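Local coordinates for cadherin-related family member 2 (Mus musculus, PDB 5CYX), which probably forms calcium-dependent adhesive complexes with CDHR5 on adjacent microvilli, through an extracellular region of which this chain holds the first three cadherin repeats, at residues A[39-43]-A[53-58]; A[294-300]-A[318-324]; A[72-78]-A[89-95]. All blocks are in the same frame, centred on the assembly; numbering follows the deposited sequence.

Contact 1: A[39-43]-A[53-58]; sequences LTYGI and VNANTG
One backbone hydrogen bond joins Y41 to A55: the Y41 N to A55 O distance is 2.9 Å, and the donor lies in the carbonyl plane on a lone pair of the acceptor. The same oxygen receives a CA-H...O contact from T40, CA to O 3.1 Å, so A55 O is held from two successive residues of the strand. In the loop that presents it, N54 OD1 accepts from N56 N, an Asx turn, and also from T57 N, which completes an Asx motif. The Y41 ring, whose CG stands anti to the carbonyl carbon (chi1 -51°), comes obliquely against the end of this turn, its CD2 3.6 Å from G58 CA. At phi 87° a side chain on G58 would jam against the preceding carbonyl, and a CB would also crowd Y41 CE2. At the other end I43 and V53 cross at about a right angle, and I43 CD1 presses on V53 CG2 at 3.4 Å, tighter than ordinary carbon contact. The pair belongs to the first cadherin repeat: strand 40-44 is hydrogen-bonded along its other edge to strand 73-81, V60 of strand 59-62 touches both I43 and V53, and L29 of strand 25-30 packs on Y41.

Contact 2: A[294-300]-A[318-324]; sequences EEVQIQV and MWVTIRV
Q299 lays its CB over the six-membered ring of W319, 3.7 Å from the centroid and 5° off the ring normal, a CH-pi contact almost exactly above the centre. Its chain then runs out extended beyond CG, with CG anti to the backbone N (chi1 -165°), and the amide ends beside the indole, its plane 35° from the ring. Q299 NE2 stands 3.7 Å from W319 NE1, a proximity that is not a hydrogen bond; the amide oxygen OE1 is instead bonded to S262 of strand 257-264. Cut back to an alanine, this position is likely to leave the S262 hydroxyl without its amide acceptor and W319 NE1 and CE2 without the chain that runs beside them.

Further along this face T321 is flanked by two long chains. Its CG2 meets the carboxylate of E295, 3.4 Å from OE1, while OG1 faces CG of Q297, which runs alongside it. E295 and R323 carry opposite charges, but E295 OE2 and R323 NE are 5.2 Å apart, and R323 NH2 bonds to S228.

The face carrying V296, I298, V300, M318, V320 and I322 is apolar, and V324 joins it at the end through CG2, 4.0 Å from V296 CG2. I298 CG2 reaches V320 CB at 4.1 Å. Seven backbone hydrogen bonds tie the strands in antiparallel register, from V324 N to E294 O at one end to M318 N and V300 O at the other.

Strands 295-304 and 315-324 form a beta hairpin central in the four-stranded mixed sheet of the third cadherin repeat: strand 257-264 flanks the former and strand 228-231, running parallel, the latter. F270 of strand 270-272 packs against V296, I298 and I322, and F222 against V300 and M318, which places the apolar face in the interior of the sandwich.

Contact 3: A[72-78]-A[89-95]; sequences PFFKITI and AEMQVIV
F74 and V93 lie side by side and point the same way, with V93 CB above one face of the phenyl ring, 4.0 Å from its centroid and offset toward the rim. The ring gets there because its CG sits between the backbone N and the carbonyl carbon (chi1 60°), which turns the ring toward V93 on the neighbouring strand. V95 CG2 approaches F74 CE1 obliquely at 4.1 Å. Next along this face, I76 runs alongside M91, its CG1 3.8 Å from M91 CB, while I78 CD1 comes across to touch both CB and SD of the same methionine.

On the other face the amide of Q92 meets F73 with the planes 71° apart, Q92 NE2 3.6 Å from F73 CD2, and N196 of a second subunit packs on F73, Q92 and I94. K75 and E90 are exposed here, but K75 NZ and E90 OE1 are 5.3 Å apart, too far for a salt bridge.

Seven backbone hydrogen bonds fix the antiparallel hairpin. F74, I76 and V93 give apolar surface to the cadherin sandwich, where Y50 stacks on F74, whereas M91 and I78 are met by V9 and F7 of a third subunit; this is consistent with cohesion from hydrophobic packing and backbone bonds.

Contacts 1 and 3 belong to the first cadherin repeat, the one required for CDHR5 binding, and their centres are 17 Å apart. They meet directly where strands 40-44 and 73-81 are neighbours: I43 CG1 packs on I78 CG1 at 4.0 Å. Contact 2 lies in the third repeat, with its centre about 111 Å from that of contact 1 and about 99 Å from that of contact 3, on the opposite side of the chain's centre. Contacts 2 and 3 are corresponding hairpins, each central in a mixed sheet of strand order 1-4-3-2. V95 of contact 3 is not a calcium ligand, but its side chain is about 7 Å from a bound calcium ion and touches E18, which does coordinate calcium.

Contact 1: A[39-43]-A[53-58]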
loop_
_atom_site.group_PDB
_atom_site.type_symbol
_atom_site.label_atom_id
_atom_site.label_comp_id
_atom_site.label_asym_id
_atom_site.label_seq_id
_atom_site.Cartn_x
_atom_site.Cartn_y
_atom_site.Cartn_z
ATOM N N LEU A 39 -0.087 0.572 -67.334
ATOM C CA LEU A 39 0.211 -0.779 -66.901
ATOM C C LEU A 39 -0.689 -1.312 -65.770
ATOM O O LEU A 39 -1.452 -0.560 -65.177
ATOM C CB LEU A 39 1.678 -0.866 -66.507
ATOM C CG LEU A 39 2.350 0.051 -65.512
ATOM C CD1 LEU A 39 1.639 0.032 -64.174
ATOM C CD2 LEU A 39 3.798 -0.413 -65.353
ATOM N N THR A 40 -0.597 -2.613 -65.484
ATOM C CA THR A 40 -1.432 -3.240 -64.470
ATOM C C THR A 40 -0.667 -3.712 -63.223
ATOM O O THR A 40 0.488 -4.125 -63.303
ATOM C CB THR A 40 -2.194 -4.451 -65.039
ATOM O OG1 THR A 40 -1.255 -5.460 -65.413
ATOM C CG2 THR A 40 -3.043 -4.061 -66.248
ATOM N N TYR A 41 -1.362 -3.692 -62.091
ATOM C CA TYR A 41 -0.809 -4.046 -60.777
ATOM C C TYR A 41 -1.433 -5.315 -60.232
ATOM O O TYR A 41 -2.574 -5.616 -60.540
ATOM C CB TYR A 41 -1.119 -2.956 -59.749
ATOM C CG TYR A 41 -0.765 -1.581 -60.178
ATOM C CD1 TYR A 41 0.495 -1.049 -59.893
ATOM C CD2 TYR A 41 -1.689 -0.783 -60.853
ATOM C CE1 TYR A 41 0.825 0.241 -60.277
ATOM C CE2 TYR A 41 -1.359 0.514 -61.240
ATOM C CZ TYR A 41 -0.099 1.010 -60.950
ATOM O OH TYR A 41 0.253 2.281 -61.326
ATOM N N GLY A 42 -0.695 -6.012 -59.374
ATOM C CA GLY A 42 -1.230 -7.169 -58.648
ATOM C C GLY A 42 -0.565 -7.348 -57.300
ATOM O O GLY A 42 0.477 -6.743 -57.020
ATOM N N ILE A 43 -1.195 -8.151 -56.454
ATOM C CA ILE A 43 -0.617 -8.568 -55.183
ATOM C C ILE A 43 -0.653 -10.091 -55.146
ATOM O O ILE A 43 -1.666 -10.684 -55.485
ATOM C CB ILE A 43 -1.316 -7.882 -53.983
ATOM C CG1 ILE A 43 -0.781 -6.443 -53.897
ATOM C CG2 ILE A 43 -1.008 -8.574 -52.655
ATOM C CD1 ILE A 43 -1.481 -5.520 -52.917
ATOM N N VAL A 53 -6.888 -5.864 -55.064
ATOM C CA VAL A 53 -6.268 -4.811 -55.915
ATOM C C VAL A 53 -7.092 -4.545 -57.176
ATOM O O VAL A 53 -7.531 -5.472 -57.850
ATOM C CB VAL A 53 -4.878 -5.242 -56.382
ATOM C CG1 VAL A 53 -4.220 -4.143 -57.206
ATOM C CG2 VAL A 53 -4.012 -5.605 -55.185
ATOM N N ASN A 54 -7.296 -3.281 -57.510
ATOM C CA ASN A 54 -7.830 -2.955 -58.821
ATOM C C ASN A 54 -6.629 -2.899 -59.794
ATOM O O ASN A 54 -5.742 -2.027 -59.693
ATOM C CB ASN A 54 -8.636 -1.665 -58.779
ATOM C CG ASN A 54 -9.251 -1.328 -60.122
ATOM O OD1 ASN A 54 -8.584 -1.413 -61.167
ATOM N ND2 ASN A 54 -10.504 -0.925 -60.107
ATOM N N ALA A 55 -6.614 -3.844 -60.729
ATOM C CA ALA A 55 -5.451 -4.077 -61.582
ATOM C C ALA A 55 -5.138 -2.895 -62.468
ATOM O O ALA A 55 -3.992 -2.681 -62.790
ATOM C CB ALA A 55 -5.640 -5.336 -62.416
ATOM N N ASN A 56 -6.147 -2.098 -62.801
ATOM C CA ASN A 56 -5.985 -0.980 -63.709
ATOM C C ASN A 56 -5.690 0.321 -62.995
ATOM O O ASN A 56 -4.836 1.071 -63.446
ATOM C CB ASN A 56 -7.240 -0.811 -64.577
ATOM C CG ASN A 56 -7.542 -2.044 -65.383
ATOM O OD1 ASN A 56 -8.622 -2.620 -65.268
ATOM N ND2 ASN A 56 -6.574 -2.487 -66.168
ATOM N N THR A 57 -6.381 0.580 -61.887
ATOM C CA THR A 57 -6.279 1.859 -61.226
ATOM C C THR A 57 -5.267 1.893 -60.095
ATOM O O THR A 57 -4.889 2.977 -59.672
ATOM C CB THR A 57 -7.633 2.334 -60.660
ATOM O OG1 THR A 57 -7.924 1.631 -59.448
ATOM C CG2 THR A 57 -8.745 2.161 -61.682
ATOM N N GLY A 58 -4.889 0.736 -59.568
ATOM C CA GLY A 58 -3.932 0.642 -58.453
ATOM C C GLY A 58 -4.564 0.742 -57.070
ATOM O O GLY A 58 -3.865 0.670 -56.050
#

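Contact 2: A[294-300]-A[318-324]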
loop_
_atom_site.group_PDB
_atom_site.type_symbol
_atom_site.label_atom_id
_atom_site.label_comp_id
_atom_site.label_asym_id
_atom_site.label_seq_id
_atom_site.Cartn_x
_atom_site.Cartn_y
_atom_site.Cartn_z
ATOM N N GLU A 294 -32.077 -6.287 56.581
ATOM C CA GLU A 294 -32.356 -7.723 56.401
ATOM C C GLU A 294 -31.894 -8.262 55.035
ATOM O O GLU A 294 -32.548 -9.118 54.431
ATOM C CB GLU A 294 -33.843 -8.021 56.647
ATOM C CG GLU A 294 -34.365 -7.503 57.991
ATOM C CD GLU A 294 -35.154 -8.545 58.778
ATOM O OE1 GLU A 294 -36.006 -9.249 58.187
ATOM O OE2 GLU A 294 -34.916 -8.664 60.004
ATOM N N GLU A 295 -30.744 -7.762 54.578
ATOM C CA GLU A 295 -30.280 -7.954 53.206
ATOM C C GLU A 295 -28.800 -8.297 53.107
ATOM O O GLU A 295 -27.960 -7.697 53.795
ATOM C CB GLU A 295 -30.519 -6.690 52.389
ATOM C CG GLU A 295 -31.863 -6.655 51.683
ATOM C CD GLU A 295 -32.071 -5.370 50.897
ATOM O OE1 GLU A 295 -31.096 -4.612 50.717
ATOM O OE2 GLU A 295 -33.213 -5.116 50.456
ATOM N N VAL A 296 -28.501 -9.241 52.210
ATOM C CA VAL A 296 -27.143 -9.555 51.822
ATOM C C VAL A 296 -26.891 -9.067 50.399
ATOM O O VAL A 296 -27.709 -9.298 49.505
ATOM C CB VAL A 296 -26.911 -11.067 51.867
ATOM C CG1 VAL A 296 -25.431 -11.365 51.792
ATOM C CG2 VAL A 296 -27.488 -11.657 53.151
ATOM N N GLN A 297 -25.753 -8.401 50.199
ATOM C CA GLN A 297 -25.277 -8.032 48.869
ATOM C C GLN A 297 -24.141 -8.980 48.458
ATOM O O GLN A 297 -23.246 -9.272 49.256
ATOM C CB GLN A 297 -24.822 -6.568 48.831
ATOM C CG GLN A 297 -25.973 -5.554 48.939
ATOM C CD GLN A 297 -25.631 -4.206 48.340
ATOM O OE1 GLN A 297 -25.933 -3.144 48.914
ATOM N NE2 GLN A 297 -25.005 -4.229 47.173
ATOM N N ILE A 298 -24.191 -9.442 47.209
ATOM C CA ILE A 298 -23.300 -10.514 46.686
ATOM C C ILE A 298 -22.758 -10.120 45.321
ATOM O O ILE A 298 -23.544 -9.748 44.450
ATOM C CB ILE A 298 -24.071 -11.862 46.634
ATOM C CG1 ILE A 298 -23.505 -12.814 47.661
ATOM C CG2 ILE A 298 -24.031 -12.580 45.296
ATOM C CD1 ILE A 298 -24.032 -12.558 49.040
ATOM N N GLN A 299 -21.431 -10.167 45.152
ATOM C CA GLN A 299 -20.806 -9.939 43.854
ATOM C C GLN A 299 -20.624 -11.268 43.084
ATOM O O GLN A 299 -19.934 -12.168 43.552
ATOM C CB GLN A 299 -19.451 -9.268 44.009
ATOM C CG GLN A 299 -18.927 -8.681 42.701
ATOM C CD GLN A 299 -17.531 -8.128 42.847
ATOM O OE1 GLN A 299 -16.655 -8.795 43.391
ATOM N NE2 GLN A 299 -17.313 -6.902 42.377
ATOM N N VAL A 300 -21.228 -11.336 41.898
ATOM C CA VAL A 300 -21.118 -12.441 40.982
ATOM C C VAL A 300 -20.234 -12.047 39.794
ATOM O O VAL A 300 -20.418 -10.988 39.157
ATOM C CB VAL A 300 -22.508 -12.906 40.505
ATOM C CG1 VAL A 300 -22.391 -13.944 39.398
ATOM C CG2 VAL A 300 -23.287 -13.487 41.671
ATOM N N MET A 318 -21.007 -8.244 38.779
ATOM C CA MET A 318 -22.015 -7.369 39.348
ATOM C C MET A 318 -22.493 -7.896 40.666
ATOM O O MET A 318 -22.248 -9.061 41.008
ATOM C CB MET A 318 -23.219 -7.215 38.426
ATOM C CG MET A 318 -24.042 -8.490 38.272
ATOM S SD MET A 318 -25.226 -8.068 36.988
ATOM C CE MET A 318 -26.553 -9.115 37.434
ATOM N N TRP A 319 -23.203 -6.997 41.354
ATOM C CA TRP A 319 -23.749 -7.186 42.682
ATOM C C TRP A 319 -25.215 -7.573 42.610
ATOM O O TRP A 319 -25.957 -7.058 41.768
ATOM C CB TRP A 319 -23.620 -5.877 43.496
ATOM C CG TRP A 319 -22.220 -5.612 43.849
ATOM C CD1 TRP A 319 -21.319 -4.924 43.111
ATOM C CD2 TRP A 319 -21.522 -6.084 45.006
ATOM N NE1 TRP A 319 -20.096 -4.921 43.736
ATOM C CE2 TRP A 319 -20.193 -5.620 44.906
ATOM C CE3 TRP A 319 -21.891 -6.861 46.118
ATOM C CZ2 TRP A 319 -19.225 -5.888 45.876
ATOM C CZ3 TRP A 319 -20.927 -7.133 47.094
ATOM C CH2 TRP A 319 -19.604 -6.634 46.961
ATOM N N VAL A 320 -25.619 -8.417 43.545
ATOM C CA VAL A 320 -26.965 -8.959 43.646
ATOM C C VAL A 320 -27.422 -8.769 45.085
ATOM O O VAL A 320 -26.659 -9.070 46.024
ATOM C CB VAL A 320 -26.980 -10.498 43.374
ATOM C CG1 VAL A 320 -28.368 -11.093 43.631
ATOM C CG2 VAL A 320 -26.508 -10.810 41.962
ATOM N N THR A 321 -28.673 -8.329 45.259
ATOM C CA THR A 321 -29.252 -8.186 46.591
ATOM C C THR A 321 -30.229 -9.308 46.923
ATOM O O THR A 321 -31.090 -9.673 46.111
ATOM C CB THR A 321 -29.945 -6.825 46.730
ATOM O OG1 THR A 321 -28.964 -5.818 46.529
ATOM C CG2 THR A 321 -30.529 -6.661 48.115
ATOM N N ILE A 322 -30.102 -9.836 48.135
ATOM C CA ILE A 322 -30.902 -10.985 48.576
ATOM C C ILE A 322 -31.540 -10.722 49.940
ATOM O O ILE A 322 -30.836 -10.450 50.921
ATOM C CB ILE A 322 -30.050 -12.263 48.677
ATOM C CG1 ILE A 322 -29.459 -12.604 47.305
ATOM C CG2 ILE A 322 -30.899 -13.420 49.214
ATOM C CD1 ILE A 322 -28.583 -13.855 47.304
ATOM N N ARG A 323 -32.861 -10.878 49.996
ATOM C CA ARG A 323 -33.654 -10.528 51.180
ATOM C C ARG A 323 -33.820 -11.781 52.022
ATOM O O ARG A 323 -34.359 -12.768 51.532
ATOM C CB ARG A 323 -35.035 -9.979 50.767
ATOM C CG ARG A 323 -34.974 -8.884 49.700
ATOM C CD ARG A 323 -36.328 -8.463 49.119
ATOM N NE ARG A 323 -36.198 -8.300 47.662
ATOM C CZ ARG A 323 -36.595 -9.170 46.724
ATOM N NH1 ARG A 323 -37.224 -10.303 47.029
ATOM N NH2 ARG A 323 -36.379 -8.894 45.441
ATOM N N VAL A 324 -33.354 -11.739 53.276
ATOM C CA VAL A 324 -33.523 -12.853 54.224
ATOM C C VAL A 324 -34.914 -12.770 54.904
ATOM O O VAL A 324 -35.106 -11.998 55.837
ATOM C CB VAL A 324 -32.366 -12.949 55.257
ATOM C CG1 VAL A 324 -32.497 -14.214 56.101
ATOM C CG2 VAL A 324 -31.016 -12.968 54.549
#

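Contact 3: A[72-78]-A[89-95]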
loop_
_atom_site.group_PDB
_atom_site.type_symbol
_atom_site.label_atom_id
_atom_site.label_comp_id
_atom_site.label_asym_id
_atom_site.label_seq_id
_atom_site.Cartn_x
_atom_site.Cartn_y
_atom_site.Cartn_z
ATOM N N PRO A 72 1.196 -9.358 -36.237
ATOM C CA PRO A 72 1.720 -8.007 -36.081
ATOM C C PRO A 72 2.400 -7.383 -37.329
ATOM O O PRO A 72 2.412 -6.134 -37.470
ATOM C CB PRO A 72 2.703 -8.141 -34.912
ATOM C CG PRO A 72 3.059 -9.575 -34.853
ATOM C CD PRO A 72 1.868 -10.331 -35.359
ATOM N N PHE A 73 2.947 -8.234 -38.200
ATOM C CA PHE A 73 3.530 -7.813 -39.465
ATOM C C PHE A 73 3.459 -8.963 -40.435
ATOM O O PHE A 73 3.318 -10.107 -40.022
ATOM C CB PHE A 73 4.995 -7.295 -39.273
ATOM C CG PHE A 73 5.950 -8.340 -38.759
ATOM C CD1 PHE A 73 6.094 -8.557 -37.389
ATOM C CD2 PHE A 73 6.672 -9.142 -39.641
ATOM C CE1 PHE A 73 6.954 -9.558 -36.897
ATOM C CE2 PHE A 73 7.534 -10.159 -39.168
ATOM C CZ PHE A 73 7.660 -10.380 -37.792
ATOM N N PHE A 74 3.534 -8.678 -41.723
ATOM C CA PHE A 74 3.638 -9.727 -42.731
ATOM C C PHE A 74 4.113 -9.125 -44.052
ATOM O O PHE A 74 4.065 -7.919 -44.224
ATOM C CB PHE A 74 2.302 -10.464 -42.904
ATOM C CG PHE A 74 1.170 -9.563 -43.328
ATOM C CD1 PHE A 74 0.398 -8.896 -42.382
ATOM C CD2 PHE A 74 0.890 -9.364 -44.664
ATOM C CE1 PHE A 74 -0.636 -8.051 -42.769
ATOM C CE2 PHE A 74 -0.162 -8.532 -45.059
ATOM C CZ PHE A 74 -0.912 -7.862 -44.107
ATOM N N LYS A 75 4.620 -9.959 -44.947
ATOM C CA LYS A 75 5.088 -9.542 -46.280
ATOM C C LYS A 75 4.048 -9.763 -47.383
ATOM O O LYS A 75 3.281 -10.759 -47.375
ATOM C CB LYS A 75 6.312 -10.363 -46.724
ATOM C CG LYS A 75 7.562 -10.025 -45.997
ATOM C CD LYS A 75 8.760 -10.864 -46.486
ATOM C CE LYS A 75 9.945 -10.679 -45.525
ATOM N NZ LYS A 75 10.055 -9.278 -44.967
ATOM N N ILE A 76 4.120 -8.904 -48.387
ATOM C CA ILE A 76 3.358 -9.107 -49.612
ATOM C C ILE A 76 4.274 -8.942 -50.807
ATOM O O ILE A 76 5.297 -8.313 -50.714
ATOM C CB ILE A 76 2.162 -8.132 -49.727
ATOM C CG1 ILE A 76 2.614 -6.687 -49.500
ATOM C CG2 ILE A 76 1.108 -8.516 -48.723
ATOM C CD1 ILE A 76 1.546 -5.634 -49.774
ATOM N N THR A 77 3.890 -9.527 -51.923
ATOM C CA THR A 77 4.571 -9.302 -53.180
ATOM C C THR A 77 3.638 -8.451 -54.064
ATOM O O THR A 77 2.480 -8.830 -54.326
ATOM C CB THR A 77 4.970 -10.651 -53.849
ATOM O OG1 THR A 77 5.866 -11.360 -52.972
ATOM C CG2 THR A 77 5.669 -10.431 -55.174
ATOM N N ILE A 78 4.150 -7.314 -54.491
ATOM C CA ILE A 78 3.495 -6.453 -55.432
ATOM C C ILE A 78 4.138 -6.627 -56.803
ATOM O O ILE A 78 5.358 -6.721 -56.920
ATOM C CB ILE A 78 3.606 -4.979 -54.985
ATOM C CG1 ILE A 78 2.829 -4.783 -53.678
ATOM C CG2 ILE A 78 3.034 -4.057 -56.065
ATOM C CD1 ILE A 78 3.290 -3.590 -52.881
ATOM N N ALA A 89 8.305 -6.545 -56.454
ATOM C CA ALA A 89 9.066 -6.269 -55.247
ATOM C C ALA A 89 8.263 -6.721 -54.024
ATOM O O ALA A 89 7.020 -6.752 -54.041
ATOM C CB ALA A 89 9.390 -4.789 -55.160
ATOM N N GLU A 90 8.976 -7.094 -52.972
ATOM C CA GLU A 90 8.352 -7.361 -51.684
ATOM C C GLU A 90 8.171 -6.070 -50.910
ATOM O O GLU A 90 8.942 -5.129 -51.059
ATOM C CB GLU A 90 9.148 -8.371 -50.876
ATOM C CG GLU A 90 9.163 -9.737 -51.545
ATOM C CD GLU A 90 9.942 -10.778 -50.771
ATOM O OE1 GLU A 90 10.932 -10.415 -50.096
ATOM O OE2 GLU A 90 9.577 -11.967 -50.853
ATOM N N MET A 91 7.110 -6.041 -50.117
ATOM C CA MET A 91 6.733 -4.899 -49.301
ATOM C C MET A 91 6.369 -5.492 -47.975
ATOM O O MET A 91 5.685 -6.525 -47.908
ATOM C CB MET A 91 5.476 -4.264 -49.893
ATOM C CG MET A 91 5.001 -2.977 -49.268
ATOM S SD MET A 91 5.350 -1.600 -50.383
ATOM C CE MET A 91 6.084 -0.403 -49.266
ATOM N N GLN A 92 6.813 -4.870 -46.913
ATOM C CA GLN A 92 6.375 -5.262 -45.602
ATOM C C GLN A 92 5.170 -4.424 -45.098
ATOM O O GLN A 92 5.131 -3.215 -45.279
ATOM C CB GLN A 92 7.521 -5.148 -44.621
ATOM C CG GLN A 92 7.222 -5.876 -43.323
ATOM C CD GLN A 92 8.366 -5.772 -42.344
ATOM O OE1 GLN A 92 8.950 -4.692 -42.160
ATOM N NE2 GLN A 92 8.679 -6.883 -41.684
ATOM N N VAL A 93 4.232 -5.109 -44.441
ATOM C CA VAL A 93 3.109 -4.491 -43.769
ATOM C C VAL A 93 3.342 -4.537 -42.247
ATOM O O VAL A 93 3.410 -5.612 -41.680
ATOM C CB VAL A 93 1.783 -5.160 -44.172
ATOM C CG1 VAL A 93 0.624 -4.462 -43.504
ATOM C CG2 VAL A 93 1.617 -5.126 -45.672
ATOM N N ILE A 94 3.553 -3.362 -41.618
ATOM C CA ILE A 94 3.531 -3.239 -40.176
ATOM C C ILE A 94 2.066 -2.993 -39.762
ATOM O O ILE A 94 1.438 -2.033 -40.227
ATOM C CB ILE A 94 4.458 -2.099 -39.699
ATOM C CG1 ILE A 94 5.895 -2.254 -40.247
ATOM C CG2 ILE A 94 4.511 -2.003 -38.183
ATOM C CD1 ILE A 94 6.491 -3.644 -40.030
ATOM N N VAL A 95 1.509 -3.860 -38.921
ATOM C CA VAL A 95 0.187 -3.645 -38.326
ATOM C C VAL A 95 0.374 -2.947 -36.991
ATOM O O VAL A 95 1.112 -3.428 -36.147
ATOM C CB VAL A 95 -0.584 -4.968 -38.150
ATOM C CG1 VAL A 95 -1.984 -4.725 -37.586
ATOM C CG2 VAL A 95 -0.736 -5.665 -39.488
#